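Local coordinates for protein cytosol aminopeptidase (PDB 3IJ3) that probably acts as a manganese-dependent metalloaminopeptidase of the M17 family, releasing amino acids from the N-termini of peptides, at residues Phe133-Tyr138 / Thr168-Ile173; Asp175-Pro180 / Ala277-Gly282; Pro230-Leu235 / Arg297-Ala302. All blocks are in the same frame, centred on the assembly; numbering follows the deposited sequence.

Interaction 1. Residues Phe133-Tyr138 / Thr168-Ile173; sequences FGLGSY and TTIYLI
A T-shaped tyrosine pair, Tyr138 on Tyr171, forms the centre of this buried contact between the type I turn Leu135-Tyr138, at the C-terminal part of helix 123-135, and the long helix 157-178. The edge of the Tyr138 ring is directed at the face of Tyr171. Tyr138 CD1 stands 3.5 Å above the plane of the Tyr171 ring, over its centre, with the two ring planes at 78° to each other and the centroids 4.9 Å apart. The first torsion of Tyr138 (chi1 180°) carries CG directly opposite the backbone N, which sends the ring out toward the helix, while its CB lies beside CE1 and CZ of the same partner ring. The two side chains run past each other in opposite directions.

Tyr171 extends back to residues 133-138 and ends in a hydrogen bond from OH to Gly134 O, 2.7 Å long. The hydroxyl sits well above the carbonyl plane, 37° out of it, whereas the carbonyl oxygen lies at the edge of the tyrosine ring and in its plane. Gly134 O also accepts the backbone N of Ser137 at 3.0 Å, from the opposite face of the peptide plane. One buried oxygen therefore joins the tyrosine hydroxyl to the turn, and the ring of Tyr171 is held at both its face and its tip.

Beside the aromatic pair the contact is aliphatic. Leu135 crosses Ile170 at about a right angle, and its CD2 branch meets Ile170 CG2 at 3.6 Å.

In the fold, the contact joins residues within the N-terminal family region to helix 157-178, which also packs against helix 275-289 of the catalytic domain through Thr169 on Met286 and Leu289. Arg174 of helix 157-178 bonds to Leu135 O.

Interaction 2. Residues Asp175-Pro180 / Ala277-Gly282; sequences DLINTP and AAHALG
Asp175 O is gripped twice by Thr179, the first residue to leave helical geometry at the end of helix 157-178. Thr179 N reaches it at 3.0 Å and Thr179 OG1 at 2.7 Å, from opposite faces of the carbonyl plane, with the hydroxyl 37° out of that plane. The hydroxyl thus adds a second, side-chain bond to the backbone one at the C-terminal turn.

Between this turn and helix 275-289 the contact itself is apolar. Leu176 faces the partner helix, and its CD1 branch does most of the touching: it lies 4.1 Å from Ala278 CB and 3.9 Å from Leu281 CD2. The two leucines cross nearly perpendicularly. Leu281 has CG anti to its own backbone N (chi1 176°), a setting that brings CD2 against the Leu176 branch. The small methyl of Ala278 allows the backbones a close approach, with the CA atoms of Leu176 and Ala278 6.5 Å apart. Ile177 covers the same methyl from its CG1, and its CD1 comes to the edge of the His279 ring, 4.3 Å from CE1. That imidazole is fixed in rotation by two outside bonds, ND1 with Gly275 O and NE2 with Met468 N.

Leu281 also packs on helix 186-200, and Ile177 and His279 on strand 445-454. The arrangement is a helix-on-helix layer resting against the mixed sheet of the alpha/beta catalytic domain of M17 aminopeptidases, with helix 275-289 starting just after the lithium ligand Asp273.

Interaction 3. Residues Pro230-Leu235 / Arg297-Ala302; sequences PLLIDL and RLLIPA
Leu231, Ile233 and Leu235 pair with Ala302, Ile300 and Leu298 through six antiparallel backbone hydrogen bonds. Ile233 N to Ile300 O, 2.9 Å, is almost straight at the hydrogen (179°), though the donor is tilted from the carbonyl plane. At the non-hydrogen-bonded pairs, Leu232 with Pro301 and Asp234 with Leu299, CA-H...O contacts such as Asp234 CA to Leu298 O (3.3 Å) are added.

Arg297, extended from CG to NE, makes a side-on salt bridge: NE to Asp234 OD1 2.9 Å, NH2 to Asp234 OD2 2.8 Å. Both oxygens are met on their syn side from somewhat out of the carboxylate plane, while they lie in the guanidinium plane; the planes are 29° apart. Leu299 CD2 lies 3.5 Å from Asp234 CG, and Glu345 and Glu349 also pair with the guanidinium.

On the face of Leu231, Ile233, Leu235, Leu298, Ile300 and Ala302, under helices 186-200 and 275-289, the contacts are apolar: Ile233 CD1 lies 4.0 Å from Ile300 CG2, and Leu231 CD1 3.7 Å from Ala302 CB. On the opposite face Leu232 CD1 meets Pro301 CD.

With strand 244-252 parallel to strand 295-305, the pair belongs to the mixed sheet of the M17 alpha/beta catalytic domain.

Overall arrangement
Interactions 1 and 2 are successive stages along helix 157-178, with centres 12 Å apart. They are joined by Tyr138 OH, which lies 2.6 Å from Asp175 OD1 and 3.1 Å from Asn178 ND2, both probable hydrogen bonds. Interaction 2 continues into interaction 3, whose centre is 14 Å away, as helix 275-289 packs on strand 295-305: Ala280 CB meets Leu298 CD1 at 3.4 Å. Interactions 1 and 3 do not touch. The side chain of Leu176 lies about 4 Å from a bound di(hydroxyethyl)ether. The lithium ion, held by Lys250, Asp255, Asp273 and Glu334, lies about 11 Å from the Pro301 side chain; Ala277 bonds through its backbone to Lys250.

Interaction 1. Residues Phe133-Tyr138 / Thr168-Ile173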
# COMPACT_ATOMS: atom_id res chain seq x y z
N PHE A 133 -19.85 -28.88 27.50
CA PHE A 133 -19.13 -28.66 28.76
C PHE A 133 -17.64 -29.02 28.61
O PHE A 133 -16.75 -28.24 29.01
CB PHE A 133 -19.73 -29.49 29.90
CG PHE A 133 -18.97 -29.33 31.19
CD1 PHE A 133 -19.25 -28.27 32.03
CD2 PHE A 133 -17.95 -30.20 31.52
CE1 PHE A 133 -18.53 -28.10 33.20
CE2 PHE A 133 -17.24 -30.02 32.69
CZ PHE A 133 -17.53 -28.97 33.52
N GLY A 134 -17.39 -30.20 28.05
CA GLY A 134 -16.03 -30.67 27.83
C GLY A 134 -15.25 -29.77 26.88
O GLY A 134 -14.10 -29.44 27.15
N LEU A 135 -15.88 -29.35 25.79
CA LEU A 135 -15.22 -28.47 24.80
C LEU A 135 -14.80 -27.14 25.40
O LEU A 135 -13.75 -26.59 25.04
CB LEU A 135 -16.11 -28.26 23.58
CG LEU A 135 -16.34 -29.53 22.75
CD1 LEU A 135 -17.22 -29.25 21.56
CD2 LEU A 135 -14.99 -30.14 22.30
N GLY A 136 -15.60 -26.62 26.33
CA GLY A 136 -15.27 -25.39 27.00
C GLY A 136 -14.23 -25.53 28.09
O GLY A 136 -13.79 -24.52 28.64
N SER A 137 -13.87 -26.77 28.44
CA SER A 137 -12.84 -27.04 29.46
C SER A 137 -11.42 -27.15 28.86
O SER A 137 -10.43 -27.33 29.57
CB SER A 137 -13.19 -28.32 30.23
OG SER A 137 -14.45 -28.18 30.87
N TYR A 138 -11.34 -27.05 27.54
CA TYR A 138 -10.09 -27.16 26.82
C TYR A 138 -9.09 -26.03 27.09
O TYR A 138 -9.44 -24.84 27.04
CB TYR A 138 -10.38 -27.21 25.30
CG TYR A 138 -9.15 -27.32 24.43
CD1 TYR A 138 -8.60 -28.56 24.11
CD2 TYR A 138 -8.54 -26.19 23.91
CE1 TYR A 138 -7.46 -28.66 23.32
CE2 TYR A 138 -7.41 -26.27 23.12
CZ TYR A 138 -6.86 -27.51 22.81
OH TYR A 138 -5.74 -27.56 22.01
N THR A 168 -12.32 -36.33 22.61
CA THR A 168 -10.93 -36.66 22.36
C THR A 168 -10.53 -36.35 20.92
O THR A 168 -9.42 -35.89 20.67
CB THR A 168 -10.59 -38.11 22.73
OG1 THR A 168 -11.37 -39.03 21.94
CG2 THR A 168 -10.82 -38.33 24.26
N THR A 169 -11.45 -36.54 19.99
CA THR A 169 -11.17 -36.27 18.57
C THR A 169 -11.08 -34.75 18.34
O THR A 169 -10.18 -34.27 17.64
CB THR A 169 -12.25 -36.88 17.68
OG1 THR A 169 -12.23 -38.33 17.84
CG2 THR A 169 -12.03 -36.50 16.23
N ILE A 170 -12.00 -33.99 18.92
CA ILE A 170 -11.95 -32.52 18.77
C ILE A 170 -10.71 -31.95 19.46
O ILE A 170 -10.08 -31.03 18.92
CB ILE A 170 -13.26 -31.84 19.23
CG1 ILE A 170 -14.41 -32.29 18.30
CG2 ILE A 170 -13.09 -30.30 19.28
CD1 ILE A 170 -15.81 -31.98 18.82
N TYR A 171 -10.37 -32.47 20.63
CA TYR A 171 -9.15 -32.07 21.33
C TYR A 171 -7.90 -32.33 20.46
O TYR A 171 -6.96 -31.51 20.43
CB TYR A 171 -9.01 -32.78 22.66
CG TYR A 171 -9.72 -32.09 23.84
CD1 TYR A 171 -10.94 -31.42 23.69
CD2 TYR A 171 -9.19 -32.20 25.11
CE1 TYR A 171 -11.59 -30.84 24.81
CE2 TYR A 171 -9.82 -31.64 26.20
CZ TYR A 171 -11.01 -30.95 26.05
OH TYR A 171 -11.61 -30.41 27.20
N LEU A 172 -7.88 -33.47 19.78
CA LEU A 172 -6.77 -33.80 18.89
C LEU A 172 -6.66 -32.75 17.78
O LEU A 172 -5.56 -32.26 17.48
CB LEU A 172 -6.94 -35.20 18.29
CG LEU A 172 -5.93 -35.61 17.23
CD1 LEU A 172 -4.51 -35.64 17.83
CD2 LEU A 172 -6.33 -37.02 16.68
N ILE A 173 -7.79 -32.44 17.13
CA ILE A 173 -7.81 -31.44 16.06
C ILE A 173 -7.31 -30.09 16.56
O ILE A 173 -6.46 -29.45 15.93
CB ILE A 173 -9.23 -31.32 15.45
CG1 ILE A 173 -9.58 -32.60 14.71
CG2 ILE A 173 -9.35 -30.12 14.49
CD1 ILE A 173 -11.03 -32.71 14.27

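Interaction 2. Residues Asp175-Pro180 / Ala277-Gly282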
# COMPACT_ATOMS: atom_id res chain seq x y z
N ASP A 175 -5.45 -29.51 19.20
CA ASP A 175 -4.02 -29.64 19.55
C ASP A 175 -3.11 -29.55 18.33
O ASP A 175 -2.11 -28.82 18.35
CB ASP A 175 -3.72 -30.95 20.31
CG ASP A 175 -4.20 -30.96 21.77
OD1 ASP A 175 -4.55 -29.91 22.34
OD2 ASP A 175 -4.19 -32.07 22.38
N LEU A 176 -3.45 -30.28 17.26
CA LEU A 176 -2.62 -30.28 16.06
C LEU A 176 -2.56 -28.87 15.45
O LEU A 176 -1.50 -28.40 15.06
CB LEU A 176 -3.14 -31.29 15.04
CG LEU A 176 -3.00 -32.76 15.46
CD1 LEU A 176 -3.73 -33.70 14.43
CD2 LEU A 176 -1.53 -33.16 15.62
N ILE A 177 -3.71 -28.21 15.34
CA ILE A 177 -3.76 -26.85 14.78
C ILE A 177 -3.00 -25.86 15.67
O ILE A 177 -2.21 -25.05 15.17
CB ILE A 177 -5.21 -26.40 14.54
CG1 ILE A 177 -5.84 -27.24 13.43
CG2 ILE A 177 -5.28 -24.87 14.16
CD1 ILE A 177 -7.35 -27.11 13.33
N ASN A 178 -3.23 -25.95 16.97
CA ASN A 178 -2.56 -25.06 17.92
C ASN A 178 -1.03 -25.22 18.02
O ASN A 178 -0.32 -24.29 18.42
CB ASN A 178 -3.17 -25.20 19.32
CG ASN A 178 -4.51 -24.52 19.46
OD1 ASN A 178 -4.77 -23.50 18.82
ND2 ASN A 178 -5.33 -25.00 20.39
N THR A 179 -0.52 -26.41 17.70
CA THR A 179 0.93 -26.63 17.83
C THR A 179 1.67 -25.75 16.84
O THR A 179 1.40 -25.78 15.64
CB THR A 179 1.30 -28.10 17.61
OG1 THR A 179 0.58 -28.91 18.55
CG2 THR A 179 2.84 -28.32 17.82
N PRO A 180 2.60 -24.95 17.33
CA PRO A 180 3.41 -24.13 16.43
C PRO A 180 4.01 -24.95 15.30
O PRO A 180 4.42 -26.12 15.51
CB PRO A 180 4.53 -23.63 17.34
CG PRO A 180 3.93 -23.58 18.65
CD PRO A 180 2.98 -24.74 18.74
N ALA A 277 -5.88 -31.29 7.13
CA ALA A 277 -5.28 -32.58 7.47
C ALA A 277 -5.78 -33.00 8.84
O ALA A 277 -6.13 -34.18 9.07
CB ALA A 277 -3.74 -32.49 7.46
N ALA A 278 -5.79 -32.06 9.79
CA ALA A 278 -6.27 -32.39 11.15
C ALA A 278 -7.72 -32.86 11.12
O ALA A 278 -8.09 -33.84 11.81
CB ALA A 278 -6.08 -31.22 12.10
N HIS A 279 -8.54 -32.17 10.34
CA HIS A 279 -9.96 -32.55 10.18
C HIS A 279 -10.12 -33.92 9.56
O HIS A 279 -10.94 -34.74 10.02
CB HIS A 279 -10.72 -31.51 9.35
CG HIS A 279 -11.15 -30.33 10.14
ND1 HIS A 279 -10.25 -29.41 10.67
CD2 HIS A 279 -12.37 -29.93 10.53
CE1 HIS A 279 -10.92 -28.49 11.34
NE2 HIS A 279 -12.21 -28.79 11.27
N ALA A 280 -9.37 -34.17 8.48
CA ALA A 280 -9.45 -35.47 7.80
C ALA A 280 -9.00 -36.58 8.77
O ALA A 280 -9.63 -37.64 8.85
CB ALA A 280 -8.62 -35.46 6.51
N LEU A 281 -7.92 -36.34 9.52
CA LEU A 281 -7.46 -37.32 10.51
C LEU A 281 -8.51 -37.52 11.61
O LEU A 281 -8.79 -38.65 12.02
CB LEU A 281 -6.12 -36.87 11.14
CG LEU A 281 -5.59 -37.76 12.25
CD1 LEU A 281 -5.41 -39.24 11.78
CD2 LEU A 281 -4.27 -37.19 12.82
N GLY A 282 -9.13 -36.43 12.08
CA GLY A 282 -10.15 -36.54 13.14
C GLY A 282 -11.38 -37.32 12.68
O GLY A 282 -11.87 -38.20 13.41

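Interaction 3. Residues Pro230-Leu235 / Arg297-Ala302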
# COMPACT_ATOMS: atom_id res chain seq x y z
N PRO A 230 8.93 -32.60 2.11
CA PRO A 230 7.53 -32.97 1.91
C PRO A 230 7.30 -34.47 1.89
O PRO A 230 8.22 -35.25 1.59
CB PRO A 230 7.22 -32.36 0.55
CG PRO A 230 8.50 -32.47 -0.20
CD PRO A 230 9.55 -32.16 0.85
N LEU A 231 6.07 -34.85 2.17
CA LEU A 231 5.68 -36.26 2.15
C LEU A 231 4.19 -36.42 1.94
O LEU A 231 3.44 -35.44 1.98
CB LEU A 231 6.16 -36.94 3.42
CG LEU A 231 5.72 -36.37 4.75
CD1 LEU A 231 4.36 -36.97 5.07
CD2 LEU A 231 6.65 -36.67 5.91
N LEU A 232 3.78 -37.65 1.64
CA LEU A 232 2.38 -38.00 1.52
C LEU A 232 2.11 -39.11 2.51
O LEU A 232 2.82 -40.12 2.55
CB LEU A 232 2.04 -38.46 0.10
CG LEU A 232 0.61 -38.98 -0.12
CD1 LEU A 232 -0.44 -37.88 0.09
CD2 LEU A 232 0.50 -39.58 -1.49
N ILE A 233 1.11 -38.89 3.35
CA ILE A 233 0.66 -39.88 4.34
C ILE A 233 -0.55 -40.61 3.74
O ILE A 233 -1.50 -39.95 3.32
CB ILE A 233 0.22 -39.18 5.64
CG1 ILE A 233 1.37 -38.36 6.20
CG2 ILE A 233 -0.29 -40.20 6.70
CD1 ILE A 233 0.91 -37.23 7.13
N ASP A 234 -0.55 -41.95 3.78
CA ASP A 234 -1.61 -42.80 3.20
C ASP A 234 -1.98 -43.88 4.20
O ASP A 234 -1.21 -44.82 4.41
CB ASP A 234 -1.07 -43.39 1.89
CG ASP A 234 -2.11 -44.17 1.06
OD1 ASP A 234 -3.27 -44.31 1.48
OD2 ASP A 234 -1.74 -44.65 -0.06
N LEU A 235 -3.12 -43.70 4.86
CA LEU A 235 -3.62 -44.65 5.86
C LEU A 235 -4.80 -45.43 5.33
O LEU A 235 -5.67 -44.87 4.62
CB LEU A 235 -4.02 -43.90 7.15
CG LEU A 235 -4.76 -44.66 8.28
CD1 LEU A 235 -4.62 -43.96 9.63
CD2 LEU A 235 -6.27 -44.84 7.95
N ARG A 297 -9.76 -44.84 3.67
CA ARG A 297 -8.44 -44.44 3.26
C ARG A 297 -8.33 -42.96 3.59
O ARG A 297 -9.30 -42.21 3.42
CB ARG A 297 -8.22 -44.67 1.76
CG ARG A 297 -6.86 -44.28 1.29
CD ARG A 297 -6.70 -44.49 -0.20
NE ARG A 297 -5.30 -44.51 -0.61
CZ ARG A 297 -4.89 -44.63 -1.87
NH1 ARG A 297 -5.78 -44.67 -2.87
NH2 ARG A 297 -3.60 -44.69 -2.15
N LEU A 298 -7.18 -42.56 4.13
CA LEU A 298 -6.88 -41.17 4.47
C LEU A 298 -5.59 -40.77 3.78
O LEU A 298 -4.55 -41.42 3.97
CB LEU A 298 -6.75 -41.01 5.98
CG LEU A 298 -6.13 -39.71 6.52
CD1 LEU A 298 -7.10 -38.51 6.31
CD2 LEU A 298 -5.82 -39.85 7.99
N LEU A 299 -5.66 -39.71 2.96
CA LEU A 299 -4.53 -39.19 2.23
C LEU A 299 -4.26 -37.76 2.65
O LEU A 299 -5.14 -36.90 2.56
CB LEU A 299 -4.82 -39.24 0.71
CG LEU A 299 -4.80 -40.62 0.08
CD1 LEU A 299 -5.56 -40.63 -1.26
CD2 LEU A 299 -3.33 -41.07 -0.11
N ILE A 300 -3.04 -37.52 3.15
CA ILE A 300 -2.62 -36.18 3.57
C ILE A 300 -1.27 -35.77 2.96
O ILE A 300 -0.23 -36.36 3.30
CB ILE A 300 -2.49 -36.09 5.12
CG1 ILE A 300 -3.85 -36.27 5.79
CG2 ILE A 300 -1.83 -34.77 5.53
CD1 ILE A 300 -3.75 -36.49 7.34
N PRO A 301 -1.30 -34.82 2.01
CA PRO A 301 -0.06 -34.24 1.52
C PRO A 301 0.44 -33.33 2.66
O PRO A 301 -0.30 -32.44 3.12
CB PRO A 301 -0.46 -33.44 0.29
CG PRO A 301 -1.93 -33.48 0.21
CD PRO A 301 -2.48 -34.38 1.22
N ALA A 302 1.67 -33.55 3.10
CA ALA A 302 2.24 -32.80 4.23
C ALA A 302 3.50 -32.07 3.77
O ALA A 302 4.50 -32.70 3.38
CB ALA A 302 2.51 -33.75 5.41